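Local coordinates for protein geranylgeranyl pyrophosphate synthase (Corynebacterium glutamicum, PDB 3LK5) that probably joins allylic and isopentenyl diphosphates head to tail with the help of magnesium, building prenyl diphosphate chains in isoprenoid biosynthesis, at residues L290-A293 against D294-P298; H323-T327 against G328-E332; Q335-S338 against Q339-S343. All blocks are in the same frame, centred on the assembly; numbering follows the deposited sequence. Where two conformers were deposited one is given.

In the fold
Going from the N terminus, interaction 1 comes first, at the C-terminal end of helix 284-296, where the chain turns into helix 298-307. Interaction 2 follows at the junction of helix 314-326 with helix 329-347, and interaction 3 lies further along that last helix. Each joins neighbours in sequence, so none closes a long loop; the three run in series, without nesting or crossing. Interactions 1 and 2 touch: R292 reaches T327 and E332, and A293 packs on T327, tying the two helix ends together. Interactions 2 and 3 share helix 329-347, with centres about 18 Å apart, and both lean on helix 236-263.

Interaction 1: residues L290-A293 against D294-P298; sequences LQRA and DKQSP
This is a local helix-end contact: L290-A293 lie in the next-to-last turn of helix 284-296, and D294-P298 end it and lead into helix 298-307, far from the magnesium-binding aspartates of this all-helical synthase. D294 N still makes a regular helical bond to L290 O at 3.0 Å. One step on, the spacing tightens, and K295 N bonds instead to R292 O, 2.9 Å away. Q296 N is shared, with only weak bonds to R292 O and A293 O. The last bond is short and straight: S297 N to A293 O, 2.7 Å with an N-H...O angle of 169°. S297 then leaves helical geometry and serves as N-cap of the next helix, its OG holding A300 N.

The side chain of Q296 folds back over this turn. Its CG stands beside the backbone N (chi1 -62°), which brings CG to 3.3 Å from R292 O and lays OE1 3.9 Å from R292 CB. Its NE2 lies at the edge of the R292 guanidinium, near the plane; both side chains donate to T327 O, and R292 NE also makes a salt bridge to E332. On another side of the helix D294 pairs with R305 of helix 298-307, while A293 packs on A301 and T327.

Two side chains one turn apart thus converge on a single carbonyl oxygen beyond the contact, and with the carboxylate that R292 also meets, the polar ends of this turn are spent on neighbouring helices, while its own backbone bonds hold the helix end together.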
ATOM      1  N   LEU A 290       0.230  -8.756 -34.465  1.00 29.35           N
ATOM      2  CA  LEU A 290       1.362  -8.084 -35.106  1.00 29.60           C
ATOM      3  C   LEU A 290       2.310  -9.098 -35.703  1.00 29.76           C
ATOM      4  O   LEU A 290       2.750  -8.937 -36.841  1.00 29.18           O
ATOM      5  CB  LEU A 290       2.078  -7.126 -34.155  1.00 29.84           C
ATOM      6  CG  LEU A 290       1.269  -5.878 -33.796  1.00 29.73           C
ATOM      7  CD1 LEU A 290       1.888  -5.143 -32.568  1.00 30.07           C
ATOM      8  CD2 LEU A 290       1.146  -4.950 -35.006  1.00 29.80           C
ATOM      9  N   GLN A 291       2.580 -10.170 -34.964  1.00 29.47           N
ATOM     10  CA  GLN A 291       3.365 -11.305 -35.483  1.00 31.15           C
ATOM     11  C   GLN A 291       2.831 -11.761 -36.856  1.00 30.42           C
ATOM     12  O   GLN A 291       3.571 -11.928 -37.843  1.00 29.73           O
ATOM     13  CB  GLN A 291       3.227 -12.448 -34.486  1.00 33.74           C
ATOM     14  CG  GLN A 291       4.268 -13.523 -34.494  1.00 56.18           C
ATOM     15  CD  GLN A 291       4.362 -14.206 -33.125  1.00 36.44           C
ATOM     16  OE1 GLN A 291       4.931 -13.643 -32.176  1.00 56.46           O
ATOM     17  NE2 GLN A 291       3.827 -15.424 -33.029  1.00 55.89           N
ATOM     18  N   ARG A 292       1.524 -11.966 -36.915  1.00 28.45           N
ATOM     19  CA  ARG A 292       0.890 -12.433 -38.137  1.00 28.74           C
ATOM     20  C   ARG A 292       0.806 -11.377 -39.228  1.00 27.65           C
ATOM     21  O   ARG A 292       1.074 -11.672 -40.398  1.00 28.33           O
ATOM     22  CB  ARG A 292      -0.516 -12.924 -37.798  1.00 30.11           C
ATOM     23  CG  ARG A 292      -0.557 -14.115 -36.920  1.00 31.98           C
ATOM     24  CD  ARG A 292      -1.993 -14.331 -36.464  1.00 33.22           C
ATOM     25  NE  ARG A 292      -2.126 -15.695 -36.015  1.00 34.01           N
ATOM     26  CZ  ARG A 292      -2.473 -16.695 -36.812  1.00 35.21           C
ATOM     27  NH1 ARG A 292      -2.778 -16.470 -38.080  1.00 34.31           N
ATOM     28  NH2 ARG A 292      -2.553 -17.914 -36.322  1.00 34.35           N
ATOM     29  N   ALA A 293       0.441 -10.147 -38.871  1.00 26.85           N
ATOM     30  CA  ALA A 293       0.233  -9.088 -39.869  1.00 27.51           C
ATOM     31  C   ALA A 293       1.530  -8.742 -40.586  1.00 28.56           C
ATOM     32  O   ALA A 293       1.516  -8.413 -41.799  1.00 27.86           O
ATOM     33  CB  ALA A 293      -0.334  -7.840 -39.233  1.00 27.38           C
ATOM     34  N   ASP A 294       2.636  -8.791 -39.833  1.00 29.22           N
ATOM     35  CA  ASP A 294       3.975  -8.596 -40.418  1.00 30.40           C
ATOM     36  C   ASP A 294       4.220  -9.562 -41.572  1.00 31.64           C
ATOM     37  O   ASP A 294       4.922  -9.209 -42.516  1.00 32.30           O
ATOM     38  CB  ASP A 294       5.075  -8.740 -39.355  1.00 30.52           C
ATOM     39  CG  ASP A 294       5.309  -7.462 -38.582  1.00 29.63           C
ATOM     40  OD1 ASP A 294       4.820  -6.384 -39.011  1.00 30.70           O
ATOM     41  OD2 ASP A 294       5.983  -7.520 -37.520  1.00 32.01           O
ATOM     42  N   LYS A 295       3.634 -10.763 -41.496  1.00 31.55           N
ATOM     43  CA  LYS A 295       3.724 -11.785 -42.563  1.00 33.05           C
ATOM     44  C   LYS A 295       2.631 -11.662 -43.658  1.00 31.96           C
ATOM     45  O   LYS A 295       2.800 -12.143 -44.778  1.00 31.90           O
ATOM     46  CB  LYS A 295       3.664 -13.199 -41.961  1.00 35.75           C
ATOM     47  CG  LYS A 295       4.797 -13.530 -40.970  1.00 48.29           C
ATOM     48  CD  LYS A 295       5.877 -14.330 -41.676  1.00 40.04           C
ATOM     49  CE  LYS A 295       7.205 -14.334 -40.914  1.00 49.50           C
ATOM     50  NZ  LYS A 295       8.346 -14.437 -41.918  1.00 42.46           N
ATOM     51  N   GLN A 296       1.524 -11.010 -43.339  1.00 30.81           N
ATOM     52  CA  GLN A 296       0.369 -10.941 -44.250  1.00 30.11           C
ATOM     53  C   GLN A 296       0.137  -9.604 -44.968  1.00 30.80           C
ATOM     54  O   GLN A 296      -0.284  -9.576 -46.117  1.00 31.00           O
ATOM     55  CB  GLN A 296      -0.890 -11.255 -43.476  1.00 30.16           C
ATOM     56  CG  GLN A 296      -0.957 -12.623 -42.860  1.00 28.04           C
ATOM     57  CD  GLN A 296      -2.013 -12.668 -41.773  1.00 29.17           C
ATOM     58  OE1 GLN A 296      -2.231 -11.683 -41.054  1.00 28.71           O
ATOM     59  NE2 GLN A 296      -2.646 -13.807 -41.628  1.00 28.53           N
ATOM     60  N   SER A 297       0.331  -8.495 -44.272  1.00 31.34           N
ATOM     61  CA  SER A 297       0.035  -7.190 -44.824  1.00 31.67           C
ATOM     62  C   SER A 297       0.796  -6.132 -44.053  1.00 33.18           C
ATOM     63  O   SER A 297       0.338  -5.679 -43.004  1.00 33.08           O
ATOM     64  CB  SER A 297      -1.469  -6.889 -44.774  1.00 30.72           C
ATOM     65  OG  SER A 297      -1.700  -5.544 -45.173  1.00 37.10           O
ATOM     66  N   PRO A 298       1.973  -5.743 -44.564  1.00 35.21           N
ATOM     67  CA  PRO A 298       2.757  -4.664 -43.968  1.00 35.42           C
ATOM     68  C   PRO A 298       1.938  -3.383 -43.719  1.00 35.30           C
ATOM     69  O   PRO A 298       2.117  -2.752 -42.670  1.00 36.19           O
ATOM     70  CB  PRO A 298       3.864  -4.418 -45.008  1.00 35.93           C
ATOM     71  CG  PRO A 298       4.000  -5.728 -45.719  1.00 43.38           C
ATOM     72  CD  PRO A 298       2.628  -6.319 -45.761  1.00 35.75           C
TER

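Interaction 2: residues H323-T327 against G328-E332; sequences HIRAT and GAEEE
A helix-to-helix junction at a glycine with positive phi forms this contact: the chain passes from helix 314-326 into helix 329-347 through T327 and G328, and G328 is the N-cap residue of helix 329-347. G328 N bonds to R325 O at 3.1 Å, nearly straight at 168°. G328 has positive phi (87°), which a residue without a side chain takes up readily.

T327 joins both sides through its hydroxyl. OG1 sits between the backbone N and the carbonyl carbon (chi1 66°), from where it donates to I324 O and accepts from A329 N at 3.1 Å. I324 O also receives T327 N, so two donors grip it. Away from the hydroxyl, T327 packs on A289 of helix 284-296.

On the outer side, R325 and E330 lie side by side and point the same way, with their planar ends 47° apart. R325 also has E322 as a salt-bridge partner, while F263 of helix 236-263 touches both R325 and E330. The bridge across the junction is long, NH1 of R325 to OE1 of E330 3.5 Å, and a water reinforces it, donating to E330 OE1 at 2.6 Å and weakly accepting from R325 NH1.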
ATOM      1  N   HIS A 323      -8.525  -4.936 -38.762  1.00 26.54           N
ATOM      2  CA  HIS A 323      -7.180  -5.369 -39.181  1.00 26.16           C
ATOM      3  C   HIS A 323      -6.715  -6.514 -38.266  1.00 25.17           C
ATOM      4  O   HIS A 323      -6.202  -7.521 -38.755  1.00 24.42           O
ATOM      5  CB  HIS A 323      -6.143  -4.236 -39.174  1.00 26.71           C
ATOM      6  CG  HIS A 323      -6.258  -3.263 -40.317  1.00 25.73           C
ATOM      7  ND1 HIS A 323      -6.274  -3.649 -41.640  1.00 26.86           N
ATOM      8  CD2 HIS A 323      -6.284  -1.907 -40.327  1.00 27.01           C
ATOM      9  CE1 HIS A 323      -6.361  -2.580 -42.418  1.00 27.07           C
ATOM     10  NE2 HIS A 323      -6.336  -1.506 -41.647  1.00 27.34           N
ATOM     11  N   ILE A 324      -6.920  -6.370 -36.951  1.00 23.96           N
ATOM     12  CA  ILE A 324      -6.590  -7.429 -36.010  1.00 24.69           C
ATOM     13  C   ILE A 324      -7.339  -8.731 -36.319  1.00 25.04           C
ATOM     14  O   ILE A 324      -6.724  -9.794 -36.413  1.00 26.12           O
ATOM     15  CB  ILE A 324      -6.827  -6.970 -34.526  1.00 25.85           C
ATOM     16  CG1 ILE A 324      -5.781  -5.924 -34.145  1.00 26.62           C
ATOM     17  CG2 ILE A 324      -6.765  -8.171 -33.535  1.00 25.50           C
ATOM     18  CD1 ILE A 324      -6.099  -5.173 -32.820  1.00 26.92           C
ATOM     19  N   ARG A 325      -8.657  -8.650 -36.497  1.00 25.21           N
ATOM     20  CA  ARG A 325      -9.446  -9.828 -36.846  1.00 25.46           C
ATOM     21  C   ARG A 325      -8.931 -10.534 -38.115  1.00 26.00           C
ATOM     22  O   ARG A 325      -8.856 -11.781 -38.152  1.00 26.43           O
ATOM     23  CB  ARG A 325     -10.923  -9.470 -37.072  1.00 25.34           C
ATOM     24  CG  ARG A 325     -11.827 -10.731 -37.095  1.00 22.93           C
ATOM     25  CD  ARG A 325     -13.201 -10.466 -37.764  1.00 24.99           C
ATOM     26  NE  ARG A 325     -13.854  -9.246 -37.255  1.00 22.84           N
ATOM     27  CZ  ARG A 325     -14.512  -9.167 -36.095  1.00 25.78           C
ATOM     28  NH1 ARG A 325     -14.643 -10.246 -35.306  1.00 22.56           N
ATOM     29  NH2 ARG A 325     -15.046  -8.010 -35.727  1.00 22.83           N
ATOM     30  N   ALA A 326      -8.584  -9.747 -39.138  1.00 24.93           N
ATOM     31  CA  ALA A 326      -8.172 -10.341 -40.432  1.00 25.13           C
ATOM     32  C   ALA A 326      -6.880 -11.152 -40.314  1.00 26.04           C
ATOM     33  O   ALA A 326      -6.591 -11.972 -41.186  1.00 25.82           O
ATOM     34  CB  ALA A 326      -8.041  -9.253 -41.530  1.00 24.78           C
ATOM     35  N   THR A 327      -6.110 -10.939 -39.238  1.00 26.15           N
ATOM     36  CA  THR A 327      -4.848 -11.662 -39.041  1.00 26.36           C
ATOM     37  C   THR A 327      -5.059 -13.137 -38.655  1.00 27.25           C
ATOM     38  O   THR A 327      -4.156 -13.964 -38.817  1.00 27.94           O
ATOM     39  CB  THR A 327      -3.947 -11.029 -37.960  1.00 27.47           C
ATOM     40  OG1 THR A 327      -4.594 -11.162 -36.694  1.00 25.76           O
ATOM     41  CG2 THR A 327      -3.618  -9.533 -38.229  1.00 24.24           C
ATOM     42  N   GLY A 328      -6.245 -13.481 -38.149  1.00 26.42           N
ATOM     43  CA  GLY A 328      -6.441 -14.816 -37.579  1.00 26.36           C
ATOM     44  C   GLY A 328      -6.065 -14.949 -36.094  1.00 26.18           C
ATOM     45  O   GLY A 328      -6.226 -16.036 -35.502  1.00 26.96           O
ATOM     46  N   ALA A 329      -5.564 -13.875 -35.485  1.00 24.99           N
ATOM     47  CA  ALA A 329      -5.103 -13.948 -34.104  1.00 24.70           C
ATOM     48  C   ALA A 329      -6.252 -14.252 -33.136  1.00 25.38           C
ATOM     49  O   ALA A 329      -6.032 -14.941 -32.149  1.00 26.18           O
ATOM     50  CB  ALA A 329      -4.373 -12.658 -33.680  1.00 24.29           C
ATOM     51  N   GLU A 330      -7.458 -13.748 -33.413  1.00 25.97           N
ATOM     52  CA  GLU A 330      -8.601 -14.003 -32.511  1.00 27.08           C
ATOM     53  C   GLU A 330      -8.867 -15.514 -32.338  1.00 27.54           C
ATOM     54  O   GLU A 330      -9.008 -16.028 -31.207  1.00 27.53           O
ATOM     55  CB  GLU A 330      -9.843 -13.227 -32.975  1.00 27.56           C
ATOM     56  CG  GLU A 330     -11.101 -13.496 -32.111  1.00 29.73           C
ATOM     57  CD  GLU A 330     -12.303 -12.769 -32.627  1.00 30.07           C
ATOM     58  OE1 GLU A 330     -12.331 -12.399 -33.849  1.00 30.44           O
ATOM     59  OE2 GLU A 330     -13.245 -12.570 -31.836  1.00 30.15           O
ATOM     60  N   GLU A 331      -8.904 -16.255 -33.445  1.00 26.64           N
ATOM     61  CA  GLU A 331      -9.025 -17.703 -33.346  1.00 26.23           C
ATOM     62  C   GLU A 331      -7.889 -18.383 -32.613  1.00 25.12           C
ATOM     63  O   GLU A 331      -8.115 -19.357 -31.908  1.00 25.54           O
ATOM     64  CB  GLU A 331      -9.314 -18.381 -34.730  1.00 28.44           C
ATOM     65  CG  GLU A 331      -9.104 -17.533 -35.966  1.00 57.37           C
ATOM     66  CD  GLU A 331     -10.150 -16.449 -36.175  1.00 31.20           C
ATOM     67  OE1 GLU A 331     -11.366 -16.761 -36.170  1.00 56.98           O
ATOM     68  OE2 GLU A 331      -9.745 -15.280 -36.365  1.00 57.01           O
ATOM     69  N   GLU A 332      -6.652 -17.911 -32.775  1.00 24.68           N
ATOM     70  CA  GLU A 332      -5.549 -18.480 -32.020  1.00 26.97           C
ATOM     71  C   GLU A 332      -5.739 -18.253 -30.494  1.00 26.23           C
ATOM     72  O   GLU A 332      -5.495 -19.138 -29.681  1.00 27.41           O
ATOM     73  CB  GLU A 332      -4.214 -17.862 -32.494  1.00 29.37           C
ATOM     74  CG  GLU A 332      -2.993 -18.530 -31.895  1.00 33.54           C
ATOM     75  CD  GLU A 332      -1.650 -18.096 -32.564  1.00 34.22           C
ATOM     76  OE1 GLU A 332      -1.649 -17.277 -33.532  1.00 33.51           O
ATOM     77  OE2 GLU A 332      -0.594 -18.593 -32.099  1.00 34.65           O
TER
HETATM   78  O   HOH W   1     -13.415 -13.377 -35.954  1.00 40.36           O

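Interaction 3: residues Q335-S338 against Q339-S343; sequences QRIS and QLTES
I337 and T341 carry the tightly packed side of this helical turn in helix 329-347, while Q335, S338, Q339 and E342 line its exposed side. On the packed side the two side chains lie alongside each other and point the same way, I337 CG2 coming within 4.1 Å of T341 OG1. I337 then presses on L255, R256 and L259 of helix 236-263, and L340, nearly one turn on, leans against I251 of the same helix.

The polar detail here is the carbonyl of I337, which accepts twice. T341 N bonds to I337 O at 2.8 Å, and T341 OG1 also comes to 2.8 Å, from the opposite face of the carbonyl plane. The hydroxyl gets there because it stands beside the backbone N, opposite the carbonyl carbon (chi1 -61°), so that it hangs back over the preceding turn. The same OG1 meets the hydroxyl of T369 in the C-terminal helix 355-369.

L340 N bonds to R336 O at 2.9 Å, and L340 CG rests 3.4 Å from that oxygen. R336 extends from the turn to a salt bridge with D209.

The exposed side is held mostly by backbone: Q339 N to Q335 O and E342 N to S338 O, each 3.0 Å. Q339 lies back along the helix with CG 3.3 Å from Q335 O, but its amide stays loose, OE1 being no nearer than 3.8 Å to Q335 O.

Chemically, then, the turn is held by its main chain throughout, and on the buried side the threonine hydroxyl adds a second bond to one carbonyl; that hydroxyl is satisfied by I337 O and T369 OG1, linking the turn to helix 355-369.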
ATOM      1  N   GLN A 335      -8.509 -20.664 -29.290  1.00 28.75           N
ATOM      2  CA  GLN A 335      -7.950 -22.012 -29.109  1.00 30.61           C
ATOM      3  C   GLN A 335      -7.192 -22.159 -27.787  1.00 29.17           C
ATOM      4  O   GLN A 335      -7.307 -23.181 -27.104  1.00 28.57           O
ATOM      5  CB  GLN A 335      -7.060 -22.421 -30.312  1.00 33.71           C
ATOM      6  CG  GLN A 335      -7.888 -22.749 -31.598  1.00 54.13           C
ATOM      7  CD  GLN A 335      -7.105 -22.593 -32.946  1.00 39.07           C
ATOM      8  OE1 GLN A 335      -7.727 -22.554 -34.035  1.00 54.57           O
ATOM      9  NE2 GLN A 335      -5.766 -22.481 -32.869  1.00 54.30           N
ATOM     10  N   ARG A 336      -6.396 -21.158 -27.439  1.00 28.57           N
ATOM     11  CA  ARG A 336      -5.669 -21.182 -26.154  1.00 28.74           C
ATOM     12  C   ARG A 336      -6.651 -21.219 -24.977  1.00 27.36           C
ATOM     13  O   ARG A 336      -6.441 -21.967 -24.018  1.00 27.03           O
ATOM     14  CB  ARG A 336      -4.812 -19.932 -26.007  1.00 31.37           C
ATOM     15  CG  ARG A 336      -3.561 -19.934 -26.846  1.00 43.80           C
ATOM     16  CD  ARG A 336      -2.710 -18.776 -26.394  1.00 37.54           C
ATOM     17  NE  ARG A 336      -1.541 -18.561 -27.229  1.00 42.58           N
ATOM     18  CZ  ARG A 336      -0.429 -17.988 -26.772  1.00 40.78           C
ATOM     19  NH1 ARG A 336      -0.343 -17.580 -25.491  1.00 41.81           N
ATOM     20  NH2 ARG A 336       0.591 -17.810 -27.600  1.00 42.57           N
ATOM     21  N   ILE A 337      -7.728 -20.435 -25.069  1.00 27.23           N
ATOM     22  CA  ILE A 337      -8.751 -20.381 -23.991  1.00 26.86           C
ATOM     23  C   ILE A 337      -9.361 -21.775 -23.829  1.00 28.29           C
ATOM     24  O   ILE A 337      -9.504 -22.309 -22.712  1.00 28.13           O
ATOM     25  CB  ILE A 337      -9.826 -19.291 -24.303  1.00 25.83           C
ATOM     26  CG1 ILE A 337      -9.218 -17.873 -24.221  1.00 25.03           C
ATOM     27  CG2 ILE A 337     -11.077 -19.400 -23.372  1.00 26.13           C
ATOM     28  CD1 ILE A 337     -10.151 -16.798 -24.770  1.00 26.00           C
ATOM     29  N   SER A 338      -9.701 -22.399 -24.960  1.00 27.69           N
ATOM     30  CA  SER A 338     -10.298 -23.734 -24.941  0.50 28.20           C
ATOM     31  C   SER A 338      -9.385 -24.753 -24.270  1.00 28.95           C
ATOM     32  O   SER A 338      -9.833 -25.539 -23.411  1.00 28.99           O
ATOM     33  CB  SER A 338     -10.637 -24.166 -26.383  0.50 28.07           C
ATOM     34  OG  SER A 338     -11.783 -23.461 -26.806  0.50 28.24           O
ATOM     35  N   GLN A 339      -8.115 -24.754 -24.676  1.00 30.05           N
ATOM     36  CA  GLN A 339      -7.100 -25.677 -24.178  1.00 31.49           C
ATOM     37  C   GLN A 339      -6.925 -25.511 -22.661  1.00 29.24           C
ATOM     38  O   GLN A 339      -6.886 -26.497 -21.897  1.00 27.31           O
ATOM     39  CB  GLN A 339      -5.741 -25.342 -24.812  1.00 34.88           C
ATOM     40  CG  GLN A 339      -5.464 -25.820 -26.216  1.00 64.23           C
ATOM     41  CD  GLN A 339      -4.009 -25.516 -26.614  1.00 39.82           C
ATOM     42  OE1 GLN A 339      -3.667 -24.386 -27.008  1.00 64.49           O
ATOM     43  NE2 GLN A 339      -3.149 -26.524 -26.498  1.00 64.60           N
ATOM     44  N   LEU A 340      -6.767 -24.264 -22.246  1.00 28.05           N
ATOM     45  CA  LEU A 340      -6.567 -23.936 -20.825  1.00 27.52           C
ATOM     46  C   LEU A 340      -7.784 -24.242 -19.960  1.00 27.25           C
ATOM     47  O   LEU A 340      -7.639 -24.642 -18.783  1.00 26.35           O
ATOM     48  CB  LEU A 340      -6.195 -22.462 -20.688  1.00 27.35           C
ATOM     49  CG  LEU A 340      -4.768 -22.086 -21.111  1.00 30.50           C
ATOM     50  CD1 LEU A 340      -4.637 -20.579 -21.289  1.00 28.21           C
ATOM     51  CD2 LEU A 340      -3.802 -22.619 -20.092  1.00 29.27           C
ATOM     52  N   THR A 341      -8.973 -24.029 -20.525  1.00 26.53           N
ATOM     53  CA  THR A 341     -10.184 -24.332 -19.785  1.00 27.97           C
ATOM     54  C   THR A 341     -10.269 -25.851 -19.538  1.00 28.11           C
ATOM     55  O   THR A 341     -10.484 -26.337 -18.420  1.00 25.25           O
ATOM     56  CB  THR A 341     -11.446 -23.767 -20.471  1.00 28.09           C
ATOM     57  OG1 THR A 341     -11.330 -22.338 -20.534  1.00 29.29           O
ATOM     58  CG2 THR A 341     -12.675 -24.116 -19.652  1.00 30.58           C
ATOM     59  N   GLU A 342     -10.003 -26.613 -20.596  1.00 28.16           N
ATOM     60  CA  GLU A 342     -10.004 -28.056 -20.468  1.00 28.71           C
ATOM     61  C   GLU A 342      -8.964 -28.586 -19.442  1.00 27.26           C
ATOM     62  O   GLU A 342      -9.293 -29.453 -18.598  1.00 26.93           O
ATOM     63  CB  GLU A 342      -9.807 -28.674 -21.873  1.00 32.20           C
ATOM     64  CG  GLU A 342      -9.938 -30.189 -21.922  1.00 62.21           C
ATOM     65  CD  GLU A 342      -9.635 -30.768 -23.311  1.00 37.84           C
ATOM     66  OE1 GLU A 342      -9.564 -29.977 -24.292  1.00 63.01           O
ATOM     67  OE2 GLU A 342      -9.468 -32.010 -23.416  1.00 62.84           O
ATOM     68  N   SER A 343      -7.728 -28.083 -19.503  1.00 26.35           N
ATOM     69  CA  SER A 343      -6.699 -28.559 -18.598  1.00 28.21           C
ATOM     70  C   SER A 343      -6.939 -28.072 -17.155  1.00 28.01           C
ATOM     71  O   SER A 343      -6.739 -28.830 -16.194  1.00 27.77           O
ATOM     72  CB  SER A 343      -5.297 -28.180 -19.125  1.00 29.31           C
ATOM     73  OG  SER A 343      -5.189 -26.762 -19.228  1.00 33.97           O
TER